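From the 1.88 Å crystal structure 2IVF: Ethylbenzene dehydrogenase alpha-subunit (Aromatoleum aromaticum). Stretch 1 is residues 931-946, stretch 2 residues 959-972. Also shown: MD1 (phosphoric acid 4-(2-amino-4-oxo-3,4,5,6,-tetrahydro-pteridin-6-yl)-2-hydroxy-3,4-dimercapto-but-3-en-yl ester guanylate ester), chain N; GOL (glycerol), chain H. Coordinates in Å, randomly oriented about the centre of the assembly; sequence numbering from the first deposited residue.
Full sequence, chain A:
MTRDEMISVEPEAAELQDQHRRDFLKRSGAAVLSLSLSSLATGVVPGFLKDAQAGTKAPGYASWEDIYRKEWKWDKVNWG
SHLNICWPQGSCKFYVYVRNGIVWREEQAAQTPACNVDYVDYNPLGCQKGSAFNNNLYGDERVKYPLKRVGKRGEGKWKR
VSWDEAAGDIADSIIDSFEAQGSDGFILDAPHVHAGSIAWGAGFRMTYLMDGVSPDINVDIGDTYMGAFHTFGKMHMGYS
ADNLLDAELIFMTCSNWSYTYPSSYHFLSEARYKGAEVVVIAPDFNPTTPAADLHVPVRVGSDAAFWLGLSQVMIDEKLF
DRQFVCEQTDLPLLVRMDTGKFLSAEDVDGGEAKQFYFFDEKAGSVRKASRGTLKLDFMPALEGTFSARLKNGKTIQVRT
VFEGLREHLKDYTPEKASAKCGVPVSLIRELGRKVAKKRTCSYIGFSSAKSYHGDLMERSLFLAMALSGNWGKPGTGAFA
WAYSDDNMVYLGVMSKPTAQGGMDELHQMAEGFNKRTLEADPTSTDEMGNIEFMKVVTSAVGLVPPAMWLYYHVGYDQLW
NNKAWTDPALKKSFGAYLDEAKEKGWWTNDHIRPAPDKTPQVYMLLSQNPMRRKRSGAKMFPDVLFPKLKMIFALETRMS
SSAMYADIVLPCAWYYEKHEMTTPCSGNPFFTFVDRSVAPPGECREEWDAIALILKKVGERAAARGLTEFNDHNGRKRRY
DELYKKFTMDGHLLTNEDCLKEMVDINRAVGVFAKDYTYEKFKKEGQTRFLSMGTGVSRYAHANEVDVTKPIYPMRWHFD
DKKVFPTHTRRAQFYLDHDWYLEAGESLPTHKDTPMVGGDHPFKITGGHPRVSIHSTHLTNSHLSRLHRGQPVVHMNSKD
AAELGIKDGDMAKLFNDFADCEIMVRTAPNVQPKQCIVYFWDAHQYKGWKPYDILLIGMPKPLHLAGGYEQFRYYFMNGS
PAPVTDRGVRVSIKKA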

# COMPACT_ATOMS: atom_id res chain seq x y z
N PRO A 931 18.71 8.24 0.55
CA PRO A 931 17.29 8.38 0.37
C PRO A 931 16.88 9.83 0.47
O PRO A 931 17.64 10.66 0.91
CB PRO A 931 16.72 7.56 1.52
CG PRO A 931 17.70 7.87 2.61
CD PRO A 931 19.05 7.90 1.94
N TYR A 932 15.66 10.16 0.08
CA TYR A 932 15.23 11.54 0.24
C TYR A 932 15.35 11.99 1.69
O TYR A 932 15.62 13.16 1.98
CB TYR A 932 13.81 11.72 -0.29
CG TYR A 932 12.68 11.86 0.66
CD1 TYR A 932 11.98 10.73 1.15
CD2 TYR A 932 12.17 13.12 0.95
CE1 TYR A 932 10.85 10.87 1.97
CE2 TYR A 932 11.06 13.28 1.77
CZ TYR A 932 10.40 12.16 2.28
OH TYR A 932 9.31 12.38 3.08
N ASP A 933 15.21 11.04 2.60
CA ASP A 933 15.31 11.33 4.04
C ASP A 933 16.63 11.96 4.47
O ASP A 933 16.69 12.61 5.54
CB ASP A 933 15.01 10.07 4.87
CG ASP A 933 13.81 9.37 4.37
OD1 ASP A 933 13.93 8.68 3.33
OD2 ASP A 933 12.72 9.48 4.99
N ILE A 934 17.68 11.76 3.67
CA ILE A 934 18.99 12.27 4.01
C ILE A 934 18.91 13.77 4.23
O ILE A 934 19.68 14.32 5.03
CB ILE A 934 20.06 11.91 2.95
CG1 ILE A 934 21.48 12.13 3.48
CG2 ILE A 934 19.93 12.78 1.64
CD1 ILE A 934 22.52 11.53 2.59
N LEU A 935 18.01 14.45 3.54
CA LEU A 935 17.98 15.94 3.61
C LEU A 935 16.93 16.54 4.56
O LEU A 935 16.72 17.75 4.56
CB LEU A 935 17.87 16.55 2.20
CG LEU A 935 16.87 15.94 1.22
CD1 LEU A 935 15.48 16.33 1.69
CD2 LEU A 935 17.15 16.44 -0.15
N LEU A 936 16.34 15.68 5.40
CA LEU A 936 15.11 16.04 6.13
C LEU A 936 15.32 16.58 7.53
O LEU A 936 14.44 17.24 8.04
CB LEU A 936 14.10 14.91 6.12
CG LEU A 936 13.52 14.49 4.75
CD1 LEU A 936 12.54 13.31 4.99
CD2 LEU A 936 12.78 15.65 3.92
N ILE A 937 16.53 16.38 8.06
CA ILE A 937 17.09 17.05 9.24
C ILE A 937 16.46 16.68 10.55
O ILE A 937 17.19 16.39 11.48
CB ILE A 937 17.09 18.60 9.11
CG1 ILE A 937 17.81 19.06 7.83
CG2 ILE A 937 17.72 19.23 10.35
CD1 ILE A 937 18.99 18.31 7.53
N GLY A 938 15.14 16.82 10.63
CA GLY A 938 14.38 16.39 11.79
C GLY A 938 14.39 17.39 12.91
O GLY A 938 14.45 17.02 14.08
N MET A 939 14.34 18.67 12.58
CA MET A 939 14.41 19.72 13.59
C MET A 939 13.31 19.50 14.62
O MET A 939 12.15 19.54 14.27
CB MET A 939 14.22 21.09 12.94
CG MET A 939 15.27 21.50 11.93
SD MET A 939 16.91 21.71 12.67
CE MET A 939 16.74 23.24 13.60
N PRO A 940 13.66 19.21 15.89
CA PRO A 940 12.61 19.04 16.87
C PRO A 940 12.10 20.38 17.35
O PRO A 940 12.88 21.32 17.49
CB PRO A 940 13.31 18.31 18.03
CG PRO A 940 14.63 17.92 17.54
CD PRO A 940 14.97 18.91 16.47
N LYS A 941 10.81 20.45 17.64
CA LYS A 941 10.20 21.71 18.08
C LYS A 941 10.65 22.00 19.50
O LYS A 941 10.32 21.26 20.42
CB LYS A 941 8.65 21.68 17.96
CG LYS A 941 8.04 23.03 18.37
CD LYS A 941 6.72 23.28 17.69
CE LYS A 941 6.02 24.51 18.26
NZ LYS A 941 4.81 24.88 17.44
N PRO A 942 11.45 23.06 19.69
CA PRO A 942 12.03 23.30 21.01
C PRO A 942 11.02 23.50 22.14
O PRO A 942 11.34 23.21 23.29
CB PRO A 942 12.84 24.58 20.81
CG PRO A 942 13.15 24.61 19.43
CD PRO A 942 11.93 24.05 18.73
N LEU A 943 9.80 24.00 21.82
CA LEU A 943 8.79 24.27 22.84
C LEU A 943 8.36 22.95 23.48
O LEU A 943 7.87 22.92 24.60
CB LEU A 943 7.57 24.97 22.25
CG LEU A 943 7.79 26.41 21.77
CD1 LEU A 943 6.42 26.97 21.32
CD2 LEU A 943 8.43 27.21 22.86
N HIS A 944 8.60 21.84 22.79
CA HIS A 944 8.30 20.54 23.35
C HIS A 944 9.30 19.98 24.35
O HIS A 944 9.13 18.88 24.81
CB HIS A 944 7.96 19.55 22.26
CG HIS A 944 6.81 19.98 21.42
ND1 HIS A 944 6.31 19.20 20.40
CD2 HIS A 944 6.00 21.06 21.50
CE1 HIS A 944 5.31 19.84 19.81
NE2 HIS A 944 5.07 20.95 20.49
N LEU A 945 10.28 20.81 24.74
CA LEU A 945 11.15 20.55 25.87
C LEU A 945 10.51 21.13 27.13
O LEU A 945 11.00 20.91 28.21
CB LEU A 945 12.52 21.18 25.62
CG LEU A 945 13.35 20.48 24.53
CD1 LEU A 945 14.42 21.40 23.97
CD2 LEU A 945 13.95 19.17 25.07
N ALA A 946 9.40 21.85 26.99
CA ALA A 946 8.84 22.57 28.12
C ALA A 946 8.35 21.62 29.20
O ALA A 946 7.80 20.59 28.90
CB ALA A 946 7.70 23.49 27.69
PB MD1 N . 10.60 1.34 10.40
O3B MD1 N . 10.21 0.59 9.06
O1B MD1 N . 9.87 0.67 11.51
O2B MD1 N . 12.04 1.66 10.48
O3A MD1 N . 9.90 2.74 10.18
C10 MD1 N . 8.54 3.02 10.59
C11 MD1 N . 8.25 4.40 10.02
O11 MD1 N . 7.98 4.13 8.60
C12 MD1 N . 7.01 4.97 10.64
S12 MD1 N . 5.90 4.00 11.50
C13 MD1 N . 6.69 6.30 10.48
S13 MD1 N . 5.27 6.96 11.12
C14 MD1 N . 7.56 7.26 9.77
N15 MD1 N . 7.05 7.91 8.61
C16 MD1 N . 7.85 8.71 7.83
C15 MD1 N . 7.24 9.41 6.81
O14 MD1 N . 6.00 9.33 6.60
N17 MD1 N . 8.09 10.11 6.02
C17 MD1 N . 9.46 10.18 6.28
N16 MD1 N . 10.19 10.93 5.46
N18 MD1 N . 10.01 9.53 7.32
C20 MD1 N . 9.22 8.81 8.09
N8 MD1 N . 9.76 8.19 9.17
C7 MD1 N . 9.04 7.31 10.06
PA MD1 N . 11.03 -0.34 8.04
O1A MD1 N . 9.99 -1.17 7.36
O2A MD1 N . 11.86 0.54 7.19
O5' MD1 N . 11.97 -1.25 8.92
C5' MD1 N . 11.34 -2.27 9.68
C4' MD1 N . 12.03 -3.56 9.44
O4' MD1 N . 11.20 -4.50 10.11
C1' MD1 N . 11.38 -5.71 9.37
N9 MD1 N . 10.34 -6.73 9.61
C4 MD1 N . 10.54 -7.81 10.35
N3 MD1 N . 11.64 -8.19 11.04
C2 MD1 N . 11.62 -9.33 11.74
N2 MD1 N . 12.72 -9.72 12.45
N1 MD1 N . 10.49 -10.12 11.67
C6 MD1 N . 9.35 -9.79 10.99
O6 MD1 N . 8.37 -10.53 11.06
C5 MD1 N . 9.36 -8.57 10.30
N7 MD1 N . 8.49 -7.92 9.53
C8 MD1 N . 9.10 -6.80 9.12
C2' MD1 N . 11.35 -5.28 7.91
O2' MD1 N . 12.03 -6.20 7.02
C3' MD1 N . 11.98 -3.88 7.94
O3' MD1 N . 13.32 -3.87 7.40
C1 GOL H . 6.15 20.42 25.65
O1 GOL H . 5.29 21.57 25.55
C2 GOL H . 5.83 19.23 26.55
O2 GOL H . 4.95 18.25 26.03
C3 GOL H . 7.10 18.48 26.98
O3 GOL H . 7.20 17.10 26.59
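Stretch 2 959-972: GSPAPVTDRGVRVS

Stretch 2 runs antiparallel to stretch 1 as an irregular, proline-rich chain, extended at Pro 961 and Ala 962 and kinked from Pro 963 to Thr 965: Pro 961 lies against His 944, Pro 963 against Gly 938 (CA to CA 4.4 Å) and Asp 966 against Leu 936, before a type II turn from Asp 966 to Val 969 leads into a strand that runs through Ser 972 and on beyond the stretch. Gly 968, at phi 100°, suits that turn because a CB would jam against the preceding carbonyl.

Where the backbones come close, Gly 938 also has positive phi, and a CB there would lie 2.6 Å from Pro 963 O. Beside it Thr 965 adopts chi1 p, which directs OG1 to Met 939 O in a very short hydrogen bond of 2.4 Å; water 2 donates to the same OG1 (2.8 Å) and to Leu 936 O.

Pro 961 fills the space between Pro 940 (CB to CB 3.7 Å) and Leu 945, whose m,t rotamer brings CD2 to 3.5 Å from Pro 961 CG although its CA-to-CB bond points away. At the other end, Leu 935 (p,p) places CD1 3.7 Å from Val 971 CG1, and Leu 936 (m,t) sets CD1 3.5 Å from Asp 966 CB.

Asp 966, chi1 p, holds Arg 967 in a salt bridge (OD1 to NH1 2.7 Å), while Arg 967 NH2 donates to MD1 O14 (2.8 Å). Tyr 932 OH accepts from MD1 N16 (2.9 Å).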

# COMPACT_ATOMS: atom_id res chain seq x y z
N GLY A 959 4.87 12.85 24.31
CA GLY A 959 5.59 14.02 24.78
C GLY A 959 7.05 13.96 24.38
O GLY A 959 7.48 13.01 23.74
N SER A 960 7.78 15.00 24.78
CA SER A 960 9.18 15.20 24.38
C SER A 960 9.24 15.59 22.88
O SER A 960 8.28 15.34 22.13
CB SER A 960 10.07 14.00 24.72
OG SER A 960 10.11 13.05 23.68
N PRO A 961 10.31 16.27 22.47
CA PRO A 961 10.41 16.85 21.14
C PRO A 961 10.74 15.80 20.12
O PRO A 961 11.79 15.19 20.20
CB PRO A 961 11.55 17.88 21.29
CG PRO A 961 12.30 17.48 22.47
CD PRO A 961 11.48 16.60 23.32
N ALA A 962 9.84 15.58 19.18
CA ALA A 962 10.02 14.56 18.15
C ALA A 962 10.90 15.06 17.00
O ALA A 962 10.64 16.09 16.39
CB ALA A 962 8.65 14.08 17.64
N PRO A 963 11.97 14.31 16.68
CA PRO A 963 12.91 14.70 15.61
C PRO A 963 12.44 14.28 14.23
O PRO A 963 13.17 13.60 13.50
CB PRO A 963 14.17 13.95 16.02
CG PRO A 963 13.59 12.66 16.56
CD PRO A 963 12.37 13.06 17.34
N VAL A 964 11.24 14.73 13.87
CA VAL A 964 10.42 14.05 12.85
C VAL A 964 9.79 15.02 11.86
O VAL A 964 8.98 14.63 11.06
CB VAL A 964 9.29 13.24 13.50
CG1 VAL A 964 9.86 12.15 14.48
CG2 VAL A 964 8.23 14.16 14.18
N THR A 965 10.18 16.28 11.97
CA THR A 965 9.51 17.42 11.33
C THR A 965 9.92 17.59 9.87
O THR A 965 10.34 18.66 9.45
CB THR A 965 9.83 18.68 12.09
OG1 THR A 965 11.25 18.87 12.11
CG2 THR A 965 9.30 18.55 13.56
N ASP A 966 9.76 16.53 9.11
CA ASP A 966 10.21 16.51 7.74
C ASP A 966 9.23 17.12 6.70
O ASP A 966 9.62 17.37 5.55
CB ASP A 966 10.53 15.07 7.32
CG ASP A 966 9.33 14.19 7.34
OD1 ASP A 966 8.44 14.35 6.46
OD2 ASP A 966 9.33 13.25 8.16
N ARG A 967 7.98 17.33 7.08
CA ARG A 967 6.99 17.76 6.14
C ARG A 967 7.16 19.27 5.95
O ARG A 967 7.03 20.07 6.91
CB ARG A 967 5.58 17.42 6.67
CG ARG A 967 5.31 15.95 6.94
CD ARG A 967 5.14 15.19 5.60
NE ARG A 967 4.54 13.88 5.74
CZ ARG A 967 5.19 12.72 5.80
NH1 ARG A 967 6.51 12.66 5.73
NH2 ARG A 967 4.50 11.60 5.91
N GLY A 968 7.52 19.66 4.73
CA GLY A 968 7.70 21.05 4.40
C GLY A 968 9.14 21.49 4.40
O GLY A 968 9.44 22.65 4.22
N VAL A 969 10.06 20.54 4.62
CA VAL A 969 11.47 20.84 4.47
C VAL A 969 11.70 21.41 3.07
O VAL A 969 11.01 21.05 2.09
CB VAL A 969 12.33 19.62 4.77
CG1 VAL A 969 13.82 19.81 4.27
CG2 VAL A 969 12.30 19.36 6.31
N ARG A 970 12.64 22.32 2.98
CA ARG A 970 12.94 22.96 1.74
C ARG A 970 13.91 22.13 0.91
O ARG A 970 14.96 21.71 1.40
CB ARG A 970 13.57 24.32 1.99
CG ARG A 970 12.65 25.31 2.70
CD ARG A 970 11.26 25.40 2.08
NE ARG A 970 10.41 26.47 2.62
CZ ARG A 970 10.37 27.73 2.14
NH1 ARG A 970 11.13 28.14 1.12
NH2 ARG A 970 9.56 28.63 2.68
N VAL A 971 13.59 21.99 -0.37
CA VAL A 971 14.49 21.40 -1.33
C VAL A 971 14.46 22.20 -2.61
O VAL A 971 13.50 22.88 -2.89
CB VAL A 971 14.15 19.95 -1.65
CG1 VAL A 971 14.24 19.13 -0.36
CG2 VAL A 971 12.77 19.83 -2.34
N SER A 972 15.58 22.16 -3.34
CA SER A 972 15.65 22.59 -4.74
C SER A 972 15.64 21.32 -5.61
O SER A 972 16.00 20.26 -5.14
CB SER A 972 16.94 23.37 -4.94
OG SER A 972 16.78 24.74 -4.60
O HOH W 1 8.68 14.91 3.90
O HOH W 2 13.12 19.06 10.10
O HOH W 3 7.32 16.56 19.72